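Local coordinates for protein N-acetylgalactosaminyltransferase 7 (Homo sapiens, PDB 6IWR) that is a member of the glycosyltransferase superfamily that pairs a GT-A type domain with a ricin-type beta-trefoil lectin domain, at residues Leu96-Gly99 with Pro100-Gln104; Lys203-Asn206 with Gly207-Val211; Asn249-Ala252 with Pro253-Pro257; Lys451-Met454 with Glu455-Tyr459. All coordinates share one frame; numbering follows the deposited sequence.

Contact 1: residues Leu96-Gly99 with Pro100-Gln104; sequences LVLG and PEFKQ
Phe102 folds back on Leu98 and Gly99 across a tight bend in the chain. Its CB lies against the glycine backbone, 3.9 Å from Gly99 CA. From there chi1 (-71°) sets CG opposite the carbonyl carbon, on the side of the residue's own backbone N. This brings the ring round to the backbone of Leu98 and Gly99. CG follows at van der Waals range of Gly99 N. CD2 makes the main contact, with Gly99 N at 3.6 Å and Leu98 CB at 4.1 Å. Gly99 N sits at the ring edge, near its plane, whereas Leu98 CB approaches obliquely. The Phe102 side chain also packs on Met122.

The bend has two parts. The peptide bond between Gly99 and Pro100 is cis, and Gly99 has a positive phi. A type I beta turn then runs from Pro100 to Lys103, closed by Lys103 N to Pro100 O at 3.1 Å.

The turn leads a surface loop into helix 103-113. Leu98 and Phe102 both face helix 117-122, where Leu98 meets Val118 and Met122. Val97 packs on Cys502 and Lys103 on Val396, both of the second subunit.

Contact 2: residues Lys203-Asn206 with Gly207-Val211; sequences KLWN and GLVKV
Trp205 and Leu208 are joined by the one hydrogen bond across this contact. Leu208 N donates to Trp205 O at 3.1 Å, and the N-H points almost straight at the oxygen (165°). The donor lies well above the carbonyl plane, 53° out of it. Just before, Asn206 N is held by Lys203 O at 3.1 Å. Asn206 and Gly207, both with positive phi, occupy the two corners.

The apolar contacts follow the turn. Val209 CG2 meets the benzene side of the indole obliquely, 3.5 Å from Trp205 CE3. The same methyl also reaches back to Trp205 CB at 3.9 Å. Chi1 of Trp205 (-67°) turns the ring toward Val209. Closer to the bend, Trp205 CB and Leu208 CB touch at 4.1 Å. Leu204 CD1 lies over one face of the indole, toward its rim.

Among aromatic contacts, Trp205 meets His168 of helix 160-173 edge-to-face. Two lysines form salt bridges outside the bend: Lys203 with Glu200 and Lys210 with Glu181.

The bend is a type I' beta turn, with the Asn-Gly pair well known for that class. It completes the beta-alpha-beta connection from strand 179-186 through helix 197-201 to strand 209-213, which runs parallel to strand 179-186 in the Rossmann-like sheet of a GT-A fold.

Contact 3: residues Asn249-Ala252 with Pro253-Pro257; sequences NWYA and PLVAP
Tyr251 and Val255 meet in the opening turns of helix 251-260, whose first turns are buried in the GT-A domain. Two backbone bonds of the alpha-helical i to i+4 kind hold them and their neighbours. Val255 N gives to Tyr251 O at 2.9 Å, and Ala256 N gives to Ala252 O at 2.8 Å.

Two prolines alter the pattern. Pro253 has no N-H, so Asn249 O faces its ring instead, 3.2 Å from Pro253 CG. Asn249 OD1 is also near that ring, 3.7 Å from Pro253 CD. Pro257 likewise has no N-H to return to the turn before, and the helix kinks there.

Other polar groups find partners outside. Trp250 O lies against Leu254 CB and accepts from Ser376 OG. Val255 O is bonded to Ser259 OG, and Leu254 O has a weak bond with Thr266 OG1. Trp250 NE1 is paired with Thr174 OG1. Tyr251 OH is bonded to both Leu147 O and Ser149 OG, so the buried phenol end has two partners.

Apolar contacts fill the rest. Trp250 CZ3 touches Leu254 CD2 at 3.9 Å, and both side chains rest on Ile238 of strand 236-240. Tyr251 has CG anti to its N (chi1 -173°), which carries its ring outward and forward, toward Val255. Val255 CG2 sits over one face of that ring as a CH-pi contact, 3.9 Å from the centroid and 17° off the normal.

Contact 4: residues Lys451-Met454 with Glu455-Tyr459; sequences KWFM and EEIAY
Trp452 and Glu456 pack one turn apart on helix 450-457, which widens into a pi-type turn near its C-terminal end. The indole offers a flat shelf. Glu456 CB rests on one face of it as a CH-pi contact, 4.0 Å from the centroid of the five-membered ring and 21° off the normal. At the far end of the indole, the bump of Ile457 CG2 comes in obliquely, 3.5 Å from Trp452 CH2. Chi1 of Trp452 (167°) sends the ring outward and toward the helix C-terminus, where it meets both residues.

Ala458 supplies a second bump. Its methyl meets two neighbouring side chains. CB lies over a face of the Phe453 ring, 4.1 Å from CE2. It also touches the end of Met454, with CE at 3.5 Å. The Met454 chain bends at chi2 (-58°) and again at chi3, which together bring CE to the alanine. Phe453 also meets Trp364 of helix 355-365, and Met454 packs on Trp296 of strand 292-296.

On the more exposed side of the helix Lys451 NZ makes a salt bridge to Glu455 OE2, although that oxygen is less surely placed. Lys451 NZ is also bonded to Tyr416 OH.

The wide turn shows at Phe453 O. It accepts from Ile457 N at 3.1 Å and, five residues on, from Ala458 N at 3.0 Å.

Contact 3 is the buried one, contact 4 is partly buried, and contacts 1 and 2 lie at the surface. Contacts 2 and 3 belong to the same glycosyltransferase family region, with centres about 23 Å apart. Contact 2 runs into the central sheet beside strand 179-186, whereas contact 3 packs on it through strand 236-240. Contact 1 touches the second subunit, and contact 4 is across the chain's centre from it, about 50 Å away between centres. Turns shape contacts 1 and 2, with a cis peptide in one and an Asn-Gly corner in the other. Helical bonds shape contacts 3 and 4. Buried polar ends in contact 3 pair with hydroxyls and carbonyls, whereas contact 4 carries a lysine-glutamate pair on its exposed side.

Contact 1: residues Leu96-Gly99 with Pro100-Gln104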
# COMPACT_ATOMS: atom_id res chain seq x y z
N LEU A 96 13.73 18.77 10.91
CA LEU A 96 14.48 19.32 9.79
C LEU A 96 13.68 19.11 8.51
O LEU A 96 13.70 18.03 7.92
CB LEU A 96 15.83 18.63 9.68
CG LEU A 96 16.98 19.43 9.08
CD1 LEU A 96 18.01 18.47 8.51
CD2 LEU A 96 16.51 20.42 8.04
N VAL A 97 13.00 20.17 8.08
CA VAL A 97 12.11 20.14 6.94
C VAL A 97 12.86 20.72 5.75
O VAL A 97 13.38 21.83 5.82
CB VAL A 97 10.81 20.91 7.25
CG1 VAL A 97 9.82 20.86 6.10
CG2 VAL A 97 10.16 20.35 8.51
N LEU A 98 12.95 19.97 4.64
CA LEU A 98 13.75 20.28 3.46
C LEU A 98 12.89 20.52 2.22
O LEU A 98 11.67 20.65 2.30
CB LEU A 98 14.74 19.13 3.20
CG LEU A 98 15.88 18.92 4.18
CD1 LEU A 98 16.87 17.89 3.63
CD2 LEU A 98 16.59 20.23 4.50
N GLY A 99 13.54 20.50 1.05
CA GLY A 99 12.88 20.48 -0.24
C GLY A 99 12.10 21.75 -0.43
O GLY A 99 12.08 22.61 0.46
N PRO A 100 11.45 21.91 -1.59
CA PRO A 100 11.41 20.90 -2.63
C PRO A 100 12.67 20.87 -3.49
O PRO A 100 12.77 20.04 -4.37
CB PRO A 100 10.22 21.33 -3.49
CG PRO A 100 9.96 22.78 -3.13
CD PRO A 100 10.93 23.20 -2.09
N GLU A 101 13.60 21.81 -3.27
CA GLU A 101 14.82 21.75 -4.06
C GLU A 101 15.60 20.49 -3.76
O GLU A 101 16.47 20.11 -4.54
CB GLU A 101 15.70 22.96 -3.80
CG GLU A 101 16.23 23.01 -2.41
CD GLU A 101 15.46 23.96 -1.54
OE1 GLU A 101 16.12 24.74 -0.82
OE2 GLU A 101 14.19 23.95 -1.57
N PHE A 102 15.32 19.83 -2.64
CA PHE A 102 16.00 18.61 -2.26
C PHE A 102 15.22 17.36 -2.61
O PHE A 102 15.74 16.26 -2.39
CB PHE A 102 16.28 18.60 -0.75
CG PHE A 102 17.34 19.58 -0.32
CD1 PHE A 102 18.68 19.25 -0.43
CD2 PHE A 102 16.99 20.82 0.21
CE1 PHE A 102 19.64 20.13 -0.01
CE2 PHE A 102 17.97 21.70 0.62
CZ PHE A 102 19.30 21.35 0.51
N LYS A 103 13.99 17.48 -3.13
CA LYS A 103 13.10 16.33 -3.11
C LYS A 103 13.60 15.20 -4.01
O LYS A 103 13.40 14.03 -3.69
CB LYS A 103 11.68 16.73 -3.50
CG LYS A 103 11.32 16.34 -4.90
CD LYS A 103 9.82 16.21 -5.10
CE LYS A 103 9.51 15.69 -6.54
NZ LYS A 103 8.09 15.87 -7.00
N GLN A 104 14.25 15.51 -5.13
CA GLN A 104 14.76 14.43 -5.95
C GLN A 104 15.83 13.65 -5.21
O GLN A 104 15.83 12.41 -5.19
CB GLN A 104 15.27 14.98 -7.29
CG GLN A 104 14.52 14.50 -8.56
CD GLN A 104 12.97 14.48 -8.43
OE1 GLN A 104 12.31 15.52 -8.44
NE2 GLN A 104 12.40 13.27 -8.31

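Contact 2: residues Lys203-Asn206 with Gly207-Val211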
# COMPACT_ATOMS: atom_id res chain seq x y z
N LYS A 203 39.41 4.76 13.90
CA LYS A 203 40.61 5.06 14.68
C LYS A 203 40.43 6.31 15.53
O LYS A 203 41.19 6.54 16.48
CB LYS A 203 41.82 5.21 13.73
CG LYS A 203 42.30 3.86 13.18
CD LYS A 203 43.51 3.95 12.28
CE LYS A 203 43.61 2.74 11.37
NZ LYS A 203 44.79 2.74 10.45
N LEU A 204 39.40 7.11 15.23
CA LEU A 204 39.08 8.31 16.00
C LEU A 204 39.05 8.07 17.50
O LEU A 204 39.33 8.98 18.28
CB LEU A 204 37.72 8.83 15.51
CG LEU A 204 37.23 10.24 15.78
CD1 LEU A 204 35.75 10.16 16.14
CD2 LEU A 204 38.04 10.98 16.84
N TRP A 205 38.69 6.85 17.94
CA TRP A 205 38.43 6.55 19.35
C TRP A 205 39.49 5.62 19.96
O TRP A 205 39.26 5.05 21.03
CB TRP A 205 37.04 5.93 19.51
CG TRP A 205 35.93 6.86 19.22
CD1 TRP A 205 35.51 7.91 19.99
CD2 TRP A 205 35.05 6.81 18.09
NE1 TRP A 205 34.44 8.53 19.40
CE2 TRP A 205 34.14 7.89 18.24
CE3 TRP A 205 34.95 5.99 16.97
CZ2 TRP A 205 33.15 8.16 17.30
CZ3 TRP A 205 33.96 6.25 16.05
CH2 TRP A 205 33.07 7.33 16.22
N ASN A 206 40.61 5.44 19.29
CA ASN A 206 41.78 4.83 19.91
C ASN A 206 41.55 3.38 20.29
O ASN A 206 42.16 2.89 21.24
CB ASN A 206 42.23 5.60 21.15
CG ASN A 206 42.72 6.97 20.80
OD1 ASN A 206 42.55 7.92 21.56
ND2 ASN A 206 43.32 7.09 19.62
N GLY A 207 40.70 2.67 19.56
CA GLY A 207 40.47 1.28 19.87
C GLY A 207 39.27 1.02 20.75
O GLY A 207 38.90 -0.14 20.93
N LEU A 208 38.63 2.06 21.28
CA LEU A 208 37.40 1.87 22.04
C LEU A 208 36.33 1.21 21.17
O LEU A 208 35.56 0.37 21.66
CB LEU A 208 36.91 3.22 22.57
CG LEU A 208 36.12 3.25 23.89
CD1 LEU A 208 34.70 3.65 23.59
CD2 LEU A 208 36.18 1.92 24.66
N VAL A 209 36.27 1.59 19.89
CA VAL A 209 35.29 1.10 18.93
C VAL A 209 36.00 0.14 17.99
O VAL A 209 37.12 0.40 17.54
CB VAL A 209 34.66 2.26 18.15
CG1 VAL A 209 33.54 1.75 17.18
CG2 VAL A 209 34.17 3.34 19.11
N LYS A 210 35.36 -0.98 17.71
CA LYS A 210 35.98 -1.98 16.87
C LYS A 210 34.88 -2.59 16.01
O LYS A 210 33.70 -2.54 16.35
CB LYS A 210 36.73 -3.04 17.72
CG LYS A 210 36.01 -3.46 19.02
CD LYS A 210 36.88 -4.26 20.00
CE LYS A 210 37.92 -3.37 20.73
NZ LYS A 210 37.56 -3.08 22.15
N VAL A 211 35.28 -3.10 14.84
CA VAL A 211 34.35 -3.72 13.91
C VAL A 211 34.85 -5.12 13.63
O VAL A 211 36.06 -5.34 13.51
CB VAL A 211 34.21 -2.92 12.60
CG1 VAL A 211 35.55 -2.85 11.87
CG2 VAL A 211 33.14 -3.54 11.72

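Contact 3: residues Asn249-Ala252 with Pro253-Pro257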
# COMPACT_ATOMS: atom_id res chain seq x y z
N ASN A 249 21.65 10.27 30.42
CA ASN A 249 21.61 9.36 31.57
C ASN A 249 20.76 8.14 31.27
O ASN A 249 19.83 7.80 32.02
CB ASN A 249 21.12 10.07 32.83
CG ASN A 249 21.29 9.22 34.05
OD1 ASN A 249 22.13 8.33 34.06
ND2 ASN A 249 20.49 9.47 35.07
N TRP A 250 21.08 7.46 30.16
CA TRP A 250 20.42 6.20 29.82
C TRP A 250 21.07 5.02 30.49
O TRP A 250 20.43 3.97 30.62
CB TRP A 250 20.45 5.93 28.31
CG TRP A 250 21.84 5.67 27.78
CD1 TRP A 250 22.84 6.60 27.66
CD2 TRP A 250 22.38 4.43 27.29
NE1 TRP A 250 23.96 6.01 27.11
CE2 TRP A 250 23.72 4.68 26.88
CE3 TRP A 250 21.86 3.13 27.13
CZ2 TRP A 250 24.55 3.69 26.35
CZ3 TRP A 250 22.70 2.13 26.60
CH2 TRP A 250 24.03 2.43 26.22
N TYR A 251 22.31 5.17 30.94
CA TYR A 251 23.13 4.03 31.31
C TYR A 251 22.83 3.55 32.72
O TYR A 251 22.63 2.35 32.95
CB TYR A 251 24.60 4.39 31.15
CG TYR A 251 25.48 3.19 31.36
CD1 TYR A 251 25.79 2.35 30.30
CD2 TYR A 251 25.97 2.86 32.64
CE1 TYR A 251 26.57 1.22 30.49
CE2 TYR A 251 26.76 1.73 32.84
CZ TYR A 251 27.05 0.91 31.76
OH TYR A 251 27.82 -0.20 31.92
N ALA A 252 22.81 4.45 33.70
CA ALA A 252 22.64 4.01 35.09
C ALA A 252 21.28 3.36 35.32
O ALA A 252 21.24 2.23 35.83
CB ALA A 252 22.88 5.20 36.03
N PRO A 253 20.17 3.99 34.98
CA PRO A 253 18.87 3.29 35.07
C PRO A 253 18.87 1.91 34.41
O PRO A 253 18.29 0.97 34.96
CB PRO A 253 17.91 4.25 34.35
CG PRO A 253 18.73 5.48 33.97
CD PRO A 253 20.16 5.17 34.10
N LEU A 254 19.52 1.77 33.25
CA LEU A 254 19.45 0.51 32.51
C LEU A 254 20.30 -0.58 33.15
O LEU A 254 19.91 -1.75 33.19
CB LEU A 254 19.88 0.73 31.06
CG LEU A 254 19.71 -0.44 30.10
CD1 LEU A 254 18.30 -0.53 29.61
CD2 LEU A 254 20.63 -0.27 28.94
N VAL A 255 21.48 -0.23 33.66
CA VAL A 255 22.35 -1.25 34.24
C VAL A 255 22.23 -1.39 35.76
O VAL A 255 22.79 -2.34 36.34
CB VAL A 255 23.80 -0.97 33.83
CG1 VAL A 255 24.72 -2.05 34.35
CG2 VAL A 255 23.88 -0.89 32.32
N ALA A 256 21.53 -0.51 36.43
CA ALA A 256 21.37 -0.69 37.87
C ALA A 256 20.66 -2.00 38.19
O ALA A 256 21.17 -2.78 39.00
CB ALA A 256 20.65 0.52 38.48
N PRO A 257 19.51 -2.31 37.60
CA PRO A 257 18.83 -3.55 38.00
C PRO A 257 19.68 -4.80 37.78
O PRO A 257 19.70 -5.68 38.65
CB PRO A 257 17.53 -3.55 37.18
CG PRO A 257 17.57 -2.31 36.34
CD PRO A 257 18.72 -1.46 36.69

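Contact 4: residues Lys451-Met454 with Glu455-Tyr459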
# COMPACT_ATOMS: atom_id res chain seq x y z
N LYS A 451 2.06 -22.12 31.59
CA LYS A 451 0.80 -21.84 32.26
C LYS A 451 1.02 -20.91 33.47
O LYS A 451 0.28 -19.93 33.67
CB LYS A 451 0.16 -23.18 32.65
CG LYS A 451 -1.31 -23.16 33.02
CD LYS A 451 -2.17 -22.48 31.97
CE LYS A 451 -3.58 -22.21 32.50
NZ LYS A 451 -4.40 -21.39 31.56
N TRP A 452 2.06 -21.18 34.27
CA TRP A 452 2.46 -20.22 35.31
C TRP A 452 2.72 -18.85 34.69
O TRP A 452 2.17 -17.84 35.14
CB TRP A 452 3.70 -20.72 36.06
CG TRP A 452 4.35 -19.67 36.92
CD1 TRP A 452 4.10 -19.40 38.24
CD2 TRP A 452 5.37 -18.76 36.51
NE1 TRP A 452 4.90 -18.37 38.67
CE2 TRP A 452 5.68 -17.95 37.62
CE3 TRP A 452 6.03 -18.52 35.30
CZ2 TRP A 452 6.63 -16.92 37.56
CZ3 TRP A 452 6.97 -17.51 35.24
CH2 TRP A 452 7.27 -16.73 36.36
N PHE A 453 3.55 -18.82 33.66
CA PHE A 453 3.90 -17.55 33.04
C PHE A 453 2.66 -16.75 32.65
O PHE A 453 2.57 -15.55 32.94
CB PHE A 453 4.79 -17.82 31.83
CG PHE A 453 5.14 -16.62 31.04
CD1 PHE A 453 6.00 -15.65 31.55
CD2 PHE A 453 4.64 -16.46 29.74
CE1 PHE A 453 6.35 -14.55 30.79
CE2 PHE A 453 4.98 -15.35 28.97
CZ PHE A 453 5.84 -14.39 29.49
N MET A 454 1.68 -17.40 32.02
CA MET A 454 0.51 -16.68 31.54
C MET A 454 -0.37 -16.19 32.68
O MET A 454 -1.12 -15.22 32.53
CB MET A 454 -0.31 -17.57 30.60
CG MET A 454 0.11 -17.57 29.13
SD MET A 454 0.07 -15.92 28.40
CE MET A 454 1.84 -15.74 28.35
N GLU A 455 -0.30 -16.84 33.83
CA GLU A 455 -1.22 -16.54 34.90
C GLU A 455 -0.63 -15.62 35.97
O GLU A 455 -1.38 -14.91 36.64
CB GLU A 455 -1.73 -17.85 35.51
CG GLU A 455 -2.66 -18.59 34.53
CD GLU A 455 -3.23 -19.90 35.07
OE1 GLU A 455 -2.79 -20.34 36.15
OE2 GLU A 455 -4.12 -20.48 34.43
N GLU A 456 0.70 -15.60 36.09
CA GLU A 456 1.41 -14.81 37.09
C GLU A 456 2.05 -13.56 36.51
O GLU A 456 1.90 -12.46 37.07
CB GLU A 456 2.47 -15.69 37.77
CG GLU A 456 3.31 -14.97 38.81
CD GLU A 456 2.46 -14.34 39.89
OE1 GLU A 456 2.83 -13.24 40.37
OE2 GLU A 456 1.43 -14.95 40.25
N ILE A 457 2.78 -13.66 35.40
CA ILE A 457 3.48 -12.49 34.92
C ILE A 457 2.87 -11.88 33.64
O ILE A 457 3.01 -10.66 33.44
CB ILE A 457 5.00 -12.75 34.76
CG1 ILE A 457 5.35 -13.19 33.37
CG2 ILE A 457 5.56 -13.73 35.83
CD1 ILE A 457 5.96 -12.05 32.59
N ALA A 458 2.11 -12.63 32.84
CA ALA A 458 1.51 -12.12 31.60
C ALA A 458 -0.02 -12.12 31.66
O ALA A 458 -0.71 -12.16 30.63
CB ALA A 458 1.99 -12.90 30.38
N TYR A 459 -0.55 -12.00 32.88
CA TYR A 459 -1.96 -12.04 33.26
C TYR A 459 -2.86 -11.04 32.52
O TYR A 459 -4.08 -11.13 32.66
CB TYR A 459 -2.04 -11.79 34.77
CG TYR A 459 -1.35 -10.49 35.11
CD1 TYR A 459 -1.98 -9.27 34.89
CD2 TYR A 459 -0.03 -10.46 35.57
CE1 TYR A 459 -1.36 -8.09 35.17
CE2 TYR A 459 0.60 -9.27 35.85
CZ TYR A 459 -0.07 -8.08 35.63
OH TYR A 459 0.54 -6.86 35.89